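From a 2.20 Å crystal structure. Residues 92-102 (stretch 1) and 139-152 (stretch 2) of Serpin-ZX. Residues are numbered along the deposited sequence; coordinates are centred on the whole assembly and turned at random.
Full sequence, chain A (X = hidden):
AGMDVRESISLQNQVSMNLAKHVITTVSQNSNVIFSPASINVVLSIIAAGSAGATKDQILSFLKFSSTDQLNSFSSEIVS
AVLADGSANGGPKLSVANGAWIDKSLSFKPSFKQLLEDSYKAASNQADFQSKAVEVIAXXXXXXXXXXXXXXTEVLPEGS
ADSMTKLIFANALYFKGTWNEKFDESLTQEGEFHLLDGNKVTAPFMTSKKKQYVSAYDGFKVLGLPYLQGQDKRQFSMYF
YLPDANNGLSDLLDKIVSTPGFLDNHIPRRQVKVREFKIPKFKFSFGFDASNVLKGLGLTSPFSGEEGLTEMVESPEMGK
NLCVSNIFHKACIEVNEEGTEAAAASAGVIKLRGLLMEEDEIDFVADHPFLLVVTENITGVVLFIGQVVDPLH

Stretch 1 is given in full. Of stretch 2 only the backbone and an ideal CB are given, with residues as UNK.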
ATOM      1  N   PRO A  92      11.055   9.499   6.059  1.00 47.52           N
ATOM      2  CA  PRO A  92      11.312   8.319   5.232  1.00 44.83           C
ATOM      3  C   PRO A  92      11.567   8.681   3.777  1.00 37.99           C
ATOM      4  O   PRO A  92      11.278   9.784   3.313  1.00 36.48           O
ATOM      5  CB  PRO A  92      10.014   7.506   5.375  1.00 36.14           C
ATOM      6  CG  PRO A  92       9.423   7.976   6.659  1.00 38.76           C
ATOM      7  CD  PRO A  92       9.725   9.451   6.682  1.00 33.56           C
ATOM      8  N   LYS A  93      12.132   7.731   3.062  1.00 37.14           N
ATOM      9  CA  LYS A  93      12.376   7.890   1.653  1.00 33.35           C
ATOM     10  C   LYS A  93      11.180   7.289   0.951  1.00 33.64           C
ATOM     11  O   LYS A  93      10.806   6.146   1.222  1.00 30.33           O
ATOM     12  CB  LYS A  93      13.645   7.135   1.263  1.00 35.04           C
ATOM     13  CG  LYS A  93      13.926   7.097  -0.241  1.00 42.25           C
ATOM     14  CD  LYS A  93      14.360   8.473  -0.726  1.00 47.42           C
ATOM     15  CE  LYS A  93      14.598   8.514  -2.219  1.00 39.59           C
ATOM     16  NZ  LYS A  93      14.809   9.933  -2.639  1.00 51.37           N
ATOM     17  N   LEU A  94      10.569   8.074   0.073  1.00 31.35           N
ATOM     18  CA  LEU A  94       9.475   7.607  -0.764  1.00 29.95           C
ATOM     19  C   LEU A  94       9.780   8.010  -2.180  1.00 36.75           C
ATOM     20  O   LEU A  94      10.313   9.093  -2.427  1.00 29.23           O
ATOM     21  CB  LEU A  94       8.130   8.240  -0.377  1.00 25.48           C
ATOM     22  CG  LEU A  94       7.409   7.783   0.893  1.00 36.30           C
ATOM     23  CD1 LEU A  94       7.980   8.465   2.133  1.00 31.15           C
ATOM     24  CD2 LEU A  94       5.914   8.083   0.758  1.00 28.92           C
ATOM     25  N   SER A  95       9.422   7.133  -3.111  1.00 36.61           N
ATOM     26  CA  SER A  95       9.585   7.413  -4.520  1.00 34.25           C
ATOM     27  C   SER A  95       8.395   6.820  -5.271  1.00 38.30           C
ATOM     28  O   SER A  95       8.006   5.672  -5.031  1.00 37.52           O
ATOM     29  CB  SER A  95      10.906   6.828  -5.022  1.00 33.15           C
ATOM     30  OG  SER A  95      11.113   7.202  -6.366  1.00 47.81           O
ATOM     31  N   VAL A  96       7.817   7.609  -6.168  1.00 38.55           N
ATOM     32  CA  VAL A  96       6.591   7.238  -6.860  1.00 36.36           C
ATOM     33  C   VAL A  96       6.801   7.159  -8.369  1.00 43.73           C
ATOM     34  O   VAL A  96       7.487   7.994  -8.957  1.00 43.77           O
ATOM     35  CB  VAL A  96       5.496   8.276  -6.606  1.00 45.01           C
ATOM     36  CG1 VAL A  96       4.309   8.031  -7.532  1.00 41.36           C
ATOM     37  CG2 VAL A  96       5.087   8.279  -5.137  1.00 35.24           C
ATOM     38  N   ALA A  97       6.211   6.147  -8.990  1.00 41.40           N
ATOM     39  CA  ALA A  97       6.191   6.048 -10.439  1.00 36.37           C
ATOM     40  C   ALA A  97       4.740   5.943 -10.874  1.00 34.96           C
ATOM     41  O   ALA A  97       4.009   5.056 -10.434  1.00 33.40           O
ATOM     42  CB  ALA A  97       6.983   4.839 -10.918  1.00 31.12           C
ATOM     43  N   ASN A  98       4.334   6.842 -11.755  1.00 29.98           N
ATOM     44  CA  ASN A  98       2.941   6.922 -12.132  1.00 35.04           C
ATOM     45  C   ASN A  98       2.742   7.336 -13.591  1.00 27.47           C
ATOM     46  O   ASN A  98       3.072   8.458 -13.989  1.00 32.89           O
ATOM     47  CB  ASN A  98       2.232   7.880 -11.175  1.00 36.47           C
ATOM     48  CG  ASN A  98       0.753   7.790 -11.284  1.00 36.14           C
ATOM     49  OD1 ASN A  98       0.197   6.704 -11.453  1.00 41.77           O
ATOM     50  ND2 ASN A  98       0.093   8.930 -11.222  1.00 43.85           N
ATOM     51  N   GLY A  99       2.211   6.428 -14.399  1.00 30.24           N
ATOM     52  CA  GLY A  99       2.124   6.694 -15.825  1.00 26.85           C
ATOM     53  C   GLY A  99       1.059   5.917 -16.568  1.00 32.14           C
ATOM     54  O   GLY A  99       0.595   4.869 -16.107  1.00 30.83           O
ATOM     55  N   ALA A 100       0.669   6.447 -17.726  1.00 30.62           N
ATOM     56  CA  ALA A 100      -0.272   5.778 -18.608  1.00 31.38           C
ATOM     57  C   ALA A 100       0.289   5.683 -20.026  1.00 28.14           C
ATOM     58  O   ALA A 100       0.889   6.620 -20.534  1.00 31.00           O
ATOM     59  CB  ALA A 100      -1.598   6.527 -18.617  1.00 37.74           C
ATOM     60  N   TRP A 101       0.090   4.536 -20.654  1.00 34.45           N
ATOM     61  CA  TRP A 101       0.502   4.332 -22.033  1.00 34.01           C
ATOM     62  C   TRP A 101      -0.687   3.834 -22.828  1.00 27.53           C
ATOM     63  O   TRP A 101      -1.448   2.979 -22.374  1.00 29.74           O
ATOM     64  CB  TRP A 101       1.632   3.292 -22.120  1.00 37.26           C
ATOM     65  CG  TRP A 101       3.024   3.817 -21.798  1.00 38.38           C
ATOM     66  CD1 TRP A 101       4.024   4.111 -22.693  1.00 37.66           C
ATOM     67  CD2 TRP A 101       3.559   4.103 -20.496  1.00 31.91           C
ATOM     68  NE1 TRP A 101       5.143   4.563 -22.026  1.00 36.22           N
ATOM     69  CE2 TRP A 101       4.885   4.561 -20.679  1.00 36.28           C
ATOM     70  CE3 TRP A 101       3.048   4.009 -19.193  1.00 33.24           C
ATOM     71  CZ2 TRP A 101       5.702   4.922 -19.610  1.00 32.86           C
ATOM     72  CZ3 TRP A 101       3.857   4.369 -18.139  1.00 29.79           C
ATOM     73  CH2 TRP A 101       5.170   4.826 -18.353  1.00 32.60           C
ATOM     74  N   ILE A 102      -0.830   4.342 -24.036  1.00 31.73           N
ATOM     75  CA  ILE A 102      -1.931   3.922 -24.884  1.00 38.85           C
ATOM     76  C   ILE A 102      -1.391   3.485 -26.241  1.00 40.47           C
ATOM     77  O   ILE A 102      -0.376   4.013 -26.707  1.00 42.53           O
ATOM     78  CB  ILE A 102      -2.941   5.083 -25.042  1.00 47.04           C
ATOM     79  CG1 ILE A 102      -4.325   4.550 -25.380  1.00 42.07           C
ATOM     80  CG2 ILE A 102      -2.444   6.113 -26.066  1.00 46.26           C
ATOM     81  CD1 ILE A 102      -5.404   5.540 -25.097  1.00 48.72           C
ATOM     82  N   UNK A 139      10.656  -0.577 -22.125  1.00 26.09           N
ATOM     83  CA  UNK A 139      10.633   0.881 -22.058  1.00 35.72           C
ATOM     84  C   UNK A 139       9.917   1.378 -20.798  1.00 32.17           C
ATOM     85  O   UNK A 139      10.407   2.275 -20.109  1.00 34.05           O
ATOM     86  CB  UNK A 139       9.955   1.452 -23.305  1.00 35.72           C
ATOM     87  N   UNK A 140       8.760   0.788 -20.502  1.00 27.13           N
ATOM     88  CA  UNK A 140       7.990   1.167 -19.313  1.00 31.56           C
ATOM     89  C   UNK A 140       8.783   0.817 -18.059  1.00 28.86           C
ATOM     90  O   UNK A 140       8.856   1.601 -17.105  1.00 27.00           O
ATOM     91  CB  UNK A 140       6.627   0.471 -19.298  1.00 31.56           C
ATOM     92  N   UNK A 141       9.408  -0.356 -18.073  1.00 28.64           N
ATOM     93  CA  UNK A 141      10.256  -0.741 -16.952  1.00 32.50           C
ATOM     94  C   UNK A 141      11.446   0.197 -16.730  1.00 31.54           C
ATOM     95  O   UNK A 141      11.720   0.590 -15.601  1.00 30.84           O
ATOM     96  CB  UNK A 141      10.768  -2.166 -17.171  1.00 32.50           C
ATOM     97  N   UNK A 142      12.128   0.572 -17.806  1.00 26.01           N
ATOM     98  CA  UNK A 142      13.252   1.498 -17.704  1.00 30.77           C
ATOM     99  C   UNK A 142      12.772   2.840 -17.172  1.00 35.57           C
ATOM    100  O   UNK A 142      13.420   3.465 -16.328  1.00 34.55           O
ATOM    101  CB  UNK A 142      13.937   1.674 -19.061  1.00 30.77           C
ATOM    102  N   UNK A 143      11.632   3.283 -17.687  1.00 31.77           N
ATOM    103  CA  UNK A 143      11.016   4.512 -17.215  1.00 37.63           C
ATOM    104  C   UNK A 143      10.736   4.496 -15.700  1.00 36.36           C
ATOM    105  O   UNK A 143      11.082   5.435 -14.987  1.00 41.01           O
ATOM    106  CB  UNK A 143       9.714   4.755 -17.981  1.00 37.63           C
ATOM    107  N   UNK A 144      10.107   3.431 -15.211  1.00 33.08           N
ATOM    108  CA  UNK A 144       9.814   3.326 -13.783  1.00 26.45           C
ATOM    109  C   UNK A 144      11.091   3.306 -12.959  1.00 36.54           C
ATOM    110  O   UNK A 144      11.136   3.851 -11.857  1.00 35.12           O
ATOM    111  CB  UNK A 144       8.988   2.070 -13.498  1.00 26.45           C
ATOM    112  N   UNK A 145      12.128   2.671 -13.496  1.00 38.10           N
ATOM    113  CA  UNK A 145      13.415   2.611 -12.816  1.00 38.49           C
ATOM    114  C   UNK A 145      14.010   4.008 -12.723  1.00 37.38           C
ATOM    115  O   UNK A 145      14.582   4.390 -11.698  1.00 36.60           O
ATOM    116  CB  UNK A 145      14.373   1.664 -13.542  1.00 38.49           C
ATOM    117  N   UNK A 146      13.861   4.772 -13.802  1.00 39.17           N
ATOM    118  CA  UNK A 146      14.350   6.144 -13.846  1.00 42.79           C
ATOM    119  C   UNK A 146      13.612   7.025 -12.836  1.00 48.70           C
ATOM    120  O   UNK A 146      14.227   7.849 -12.161  1.00 51.86           O
ATOM    121  CB  UNK A 146      14.197   6.715 -15.257  1.00 42.79           C
ATOM    122  N   UNK A 147      12.298   6.838 -12.732  1.00 45.85           N
ATOM    123  CA  UNK A 147      11.478   7.650 -11.839  1.00 41.94           C
ATOM    124  C   UNK A 147      11.784   7.350 -10.377  1.00 53.42           C
ATOM    125  O   UNK A 147      11.685   8.235  -9.527  1.00 54.29           O
ATOM    126  CB  UNK A 147       9.993   7.415 -12.122  1.00 41.94           C
ATOM    127  N   UNK A 148      12.152   6.106 -10.081  1.00 48.63           N
ATOM    128  CA  UNK A 148      12.438   5.718  -8.701  1.00 44.42           C
ATOM    129  C   UNK A 148      13.928   5.590  -8.430  1.00 48.43           C
ATOM    130  O   UNK A 148      14.338   4.819  -7.561  1.00 50.71           O
ATOM    131  CB  UNK A 148      11.743   4.395  -8.374  1.00 44.42           C
ATOM    132  N   UNK A 149      14.737   6.322  -9.191  1.00 50.85           N
ATOM    133  CA  UNK A 149      16.178   6.345  -8.960  1.00 52.07           C
ATOM    134  C   UNK A 149      16.756   4.935  -8.833  1.00 47.59           C
ATOM    135  O   UNK A 149      17.636   4.685  -8.013  1.00 43.89           O
ATOM    136  CB  UNK A 149      16.494   7.153  -7.700  1.00 52.07           C
ATOM    137  N   UNK A 150      16.241   4.008  -9.629  1.00 50.58           N
ATOM    138  CA  UNK A 150      16.742   2.643  -9.620  1.00 50.79           C
ATOM    139  C   UNK A 150      16.201   1.752  -8.512  1.00 49.38           C
ATOM    140  O   UNK A 150      16.571   0.584  -8.417  1.00 48.25           O
ATOM    141  CB  UNK A 150      18.268   2.677  -9.519  1.00 50.79           C
ATOM    142  N   UNK A 151      15.319   2.288  -7.674  1.00 51.80           N
ATOM    143  CA  UNK A 151      14.828   1.530  -6.527  1.00 56.69           C
ATOM    144  C   UNK A 151      13.869   0.418  -6.961  1.00 55.14           C
ATOM    145  O   UNK A 151      13.976  -0.733  -6.517  1.00 50.48           O
ATOM    146  CB  UNK A 151      14.133   2.465  -5.536  1.00 56.69           C
ATOM    147  N   UNK A 152      12.942   0.765  -7.850  1.00 52.63           N
ATOM    148  CA  UNK A 152      12.031  -0.222  -8.417  1.00 50.98           C
ATOM    149  C   UNK A 152      12.372  -0.473  -9.883  1.00 44.04           C
ATOM    150  O   UNK A 152      12.633   0.457 -10.647  1.00 40.43           O
ATOM    151  CB  UNK A 152      10.579   0.241  -8.277  1.00 50.98           C
TER

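Strand 93-102 and helix 139-147 run roughly antiparallel, their axes 7.8 Å apart at closest approach; positions 148, 144 and 140 lie nearest Ser95, Ala97 and Trp101. No direct hydrogen bond joins the stretches; the direct contact is packing, with one water bridging.

Position 139 points sideways, with nothing of the strand near its CB; many residues would serve. It is Glu139, whose end comes nearer the strand.

At position 140 the CB, again sideways, lies 4.6 Å from Trp101 CZ2. A compact apolar group would suit, whether branched or not. The residue is Val140, whose CG2 sits over the face of the Trp101 five-membered ring, 3.8 Å from its centroid, in a CH-pi contact.

Positions 141 and 142 are out of reach and impose little beyond helical angles; they are Asn141 and Ser142.

Position 143 points toward the strand, its CB 4.3 Å from Trp101 CZ2. Gly99 leaves space alongside, so a large apolar or aromatic residue is favoured. Trp143 fills it. The edge of Trp101 meets its face, with Trp101 CH2 3.4 Å from Trp143 CE3 and the planes at 80°. Trp143 CH2 lies 3.3 Å from Asn98 N, at the ring edge. An ideal CB on Gly99 would be tight against Trp143 CH2 (3.0 Å) and would clash with Trp101 CZ3 (2.7 Å).

At position 144 the CB is 4.3 Å from Ala97 CB. A small residue fits this close approach; Ala144 provides a methyl-to-methyl contact.

Position 145 points away and 146 is out of reach, so stretch 1 sets no demand, and many residues would serve, polar ones included: Glu145 and Lys146.

Position 147 points toward the strand, its CB 4.1 Å from both Val96 O and Ala97 CB. A flexible chain, apolar or polar, could follow. Glu147 packs its CB there, while a water accepts from Asn98 N (3.0 Å) and donates weakly to Glu147 OE1 (3.3 Å).

Position 148 leaves helical geometry with its CB 3.5 Å from Ser95 OG, favouring a modest side chain such as Ser, Thr or Val. Thr148 CG2 lies 4.1 Å from Ala97 CB, while Thr148 OG1 donates to Ala144 O (3.0 Å) and accepts from the backbone N of 152.

A type I' turn runs from 148 to 151. Position 149, with positive phi, suits Asn, Asp or Gly; Asn149 ND2 lies 3.9 Å from Ser95 OG. At 150, phi/psi of 82/1 would jam a CB against the preceding carbonyl, calling for Gly150.

Position 151 points toward the strand, its CB 5.5 Å from Ser95 CB, leaving room for a longer apolar chain. Leu151 places CD1 4.3 Å from both Ser95 CB and Lys93 CE. Position 152 points toward the strand from farther off, so several residues would do; it is Ile152.

Stretch 2 (139-152) EVNSWAEKETNGLI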
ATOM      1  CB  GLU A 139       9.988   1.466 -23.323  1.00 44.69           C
ATOM      2  CG  GLU A 139       9.741   2.976 -23.269  1.00 60.68           C
ATOM      3  CD  GLU A 139       9.114   3.531 -24.549  1.00 80.88           C
ATOM      4  OE1 GLU A 139       8.252   2.847 -25.150  1.00 60.72           O
ATOM      5  OE2 GLU A 139       9.479   4.661 -24.947  1.00 92.43           O
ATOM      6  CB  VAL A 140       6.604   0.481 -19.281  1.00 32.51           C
ATOM      7  CG1 VAL A 140       5.885   0.781 -17.990  1.00 27.98           C
ATOM      8  CG2 VAL A 140       5.749   0.914 -20.477  1.00 27.35           C
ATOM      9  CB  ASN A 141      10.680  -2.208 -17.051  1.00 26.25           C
ATOM     10  CG  ASN A 141       9.578  -3.136 -16.604  1.00 32.08           C
ATOM     11  OD1 ASN A 141       8.676  -2.719 -15.887  1.00 30.29           O
ATOM     12  ND2 ASN A 141       9.623  -4.387 -17.038  1.00 35.08           N
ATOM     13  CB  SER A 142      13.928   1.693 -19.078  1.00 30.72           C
ATOM     14  OG  SER A 142      14.611   0.517 -19.501  1.00 32.01           O
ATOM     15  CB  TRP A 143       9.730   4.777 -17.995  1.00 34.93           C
ATOM     16  CG  TRP A 143       8.938   5.896 -17.425  1.00 48.02           C
ATOM     17  CD1 TRP A 143       9.056   7.229 -17.724  1.00 41.68           C
ATOM     18  CD2 TRP A 143       7.914   5.796 -16.431  1.00 37.87           C
ATOM     19  NE1 TRP A 143       8.159   7.954 -16.987  1.00 38.20           N
ATOM     20  CE2 TRP A 143       7.442   7.100 -16.188  1.00 42.25           C
ATOM     21  CE3 TRP A 143       7.337   4.727 -15.737  1.00 41.93           C
ATOM     22  CZ2 TRP A 143       6.427   7.366 -15.273  1.00 41.71           C
ATOM     23  CZ3 TRP A 143       6.330   4.990 -14.830  1.00 42.39           C
ATOM     24  CH2 TRP A 143       5.884   6.300 -14.606  1.00 40.49           C
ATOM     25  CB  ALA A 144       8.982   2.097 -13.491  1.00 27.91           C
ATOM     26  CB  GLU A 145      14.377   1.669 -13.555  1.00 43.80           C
ATOM     27  CG  GLU A 145      15.690   1.420 -12.825  1.00 44.18           C
ATOM     28  CD  GLU A 145      16.640   0.506 -13.600  1.00 55.70           C
ATOM     29  OE1 GLU A 145      16.279   0.066 -14.714  1.00 41.95           O
ATOM     30  OE2 GLU A 145      17.751   0.232 -13.093  1.00 47.69           O
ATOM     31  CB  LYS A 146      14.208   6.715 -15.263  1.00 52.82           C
ATOM     32  CG  LYS A 146      14.780   8.122 -15.448  1.00 58.53           C
ATOM     33  CD  LYS A 146      14.630   8.594 -16.895  1.00 77.53           C
ATOM     34  CE  LYS A 146      15.213   9.993 -17.099  1.00 87.77           C
ATOM     35  NZ  LYS A 146      15.071  10.482 -18.505  1.00 71.14           N
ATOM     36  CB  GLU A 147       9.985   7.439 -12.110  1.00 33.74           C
ATOM     37  CG  GLU A 147       9.462   8.133 -13.354  1.00 43.04           C
ATOM     38  CD  GLU A 147       9.464   9.655 -13.236  1.00 57.18           C
ATOM     39  OE1 GLU A 147       8.847  10.190 -12.285  1.00 50.12           O
ATOM     40  OE2 GLU A 147      10.073  10.321 -14.103  1.00 49.62           O
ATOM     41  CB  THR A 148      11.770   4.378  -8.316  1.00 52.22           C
ATOM     42  OG1 THR A 148      12.319   3.314  -9.107  1.00 46.18           O
ATOM     43  CG2 THR A 148      10.241   4.449  -8.488  1.00 44.66           C
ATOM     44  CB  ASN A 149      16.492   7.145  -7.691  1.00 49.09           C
ATOM     45  CG  ASN A 149      15.664   8.414  -7.581  1.00 68.55           C
ATOM     46  OD1 ASN A 149      15.786   9.314  -8.414  1.00 66.23           O
ATOM     47  ND2 ASN A 149      14.806   8.491  -6.550  1.00 65.28           N
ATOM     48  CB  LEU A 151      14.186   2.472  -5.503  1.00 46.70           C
ATOM     49  CG  LEU A 151      15.177   3.507  -4.931  1.00 58.43           C
ATOM     50  CD1 LEU A 151      14.506   4.665  -4.114  1.00 45.20           C
ATOM     51  CD2 LEU A 151      16.257   2.795  -4.117  1.00 39.44           C
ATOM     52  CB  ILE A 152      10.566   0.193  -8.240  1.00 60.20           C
ATOM     53  CG1 ILE A 152      10.211   0.171  -6.751  1.00 45.97           C
ATOM     54  CG2 ILE A 152       9.659  -0.736  -9.042  1.00 52.61           C
ATOM     55  CD1 ILE A 152       8.904   0.797  -6.436  1.00 41.29           C
TER
HETATM   56  O   HOH W   1       5.572   9.497 -12.313  1.00 44.74           O
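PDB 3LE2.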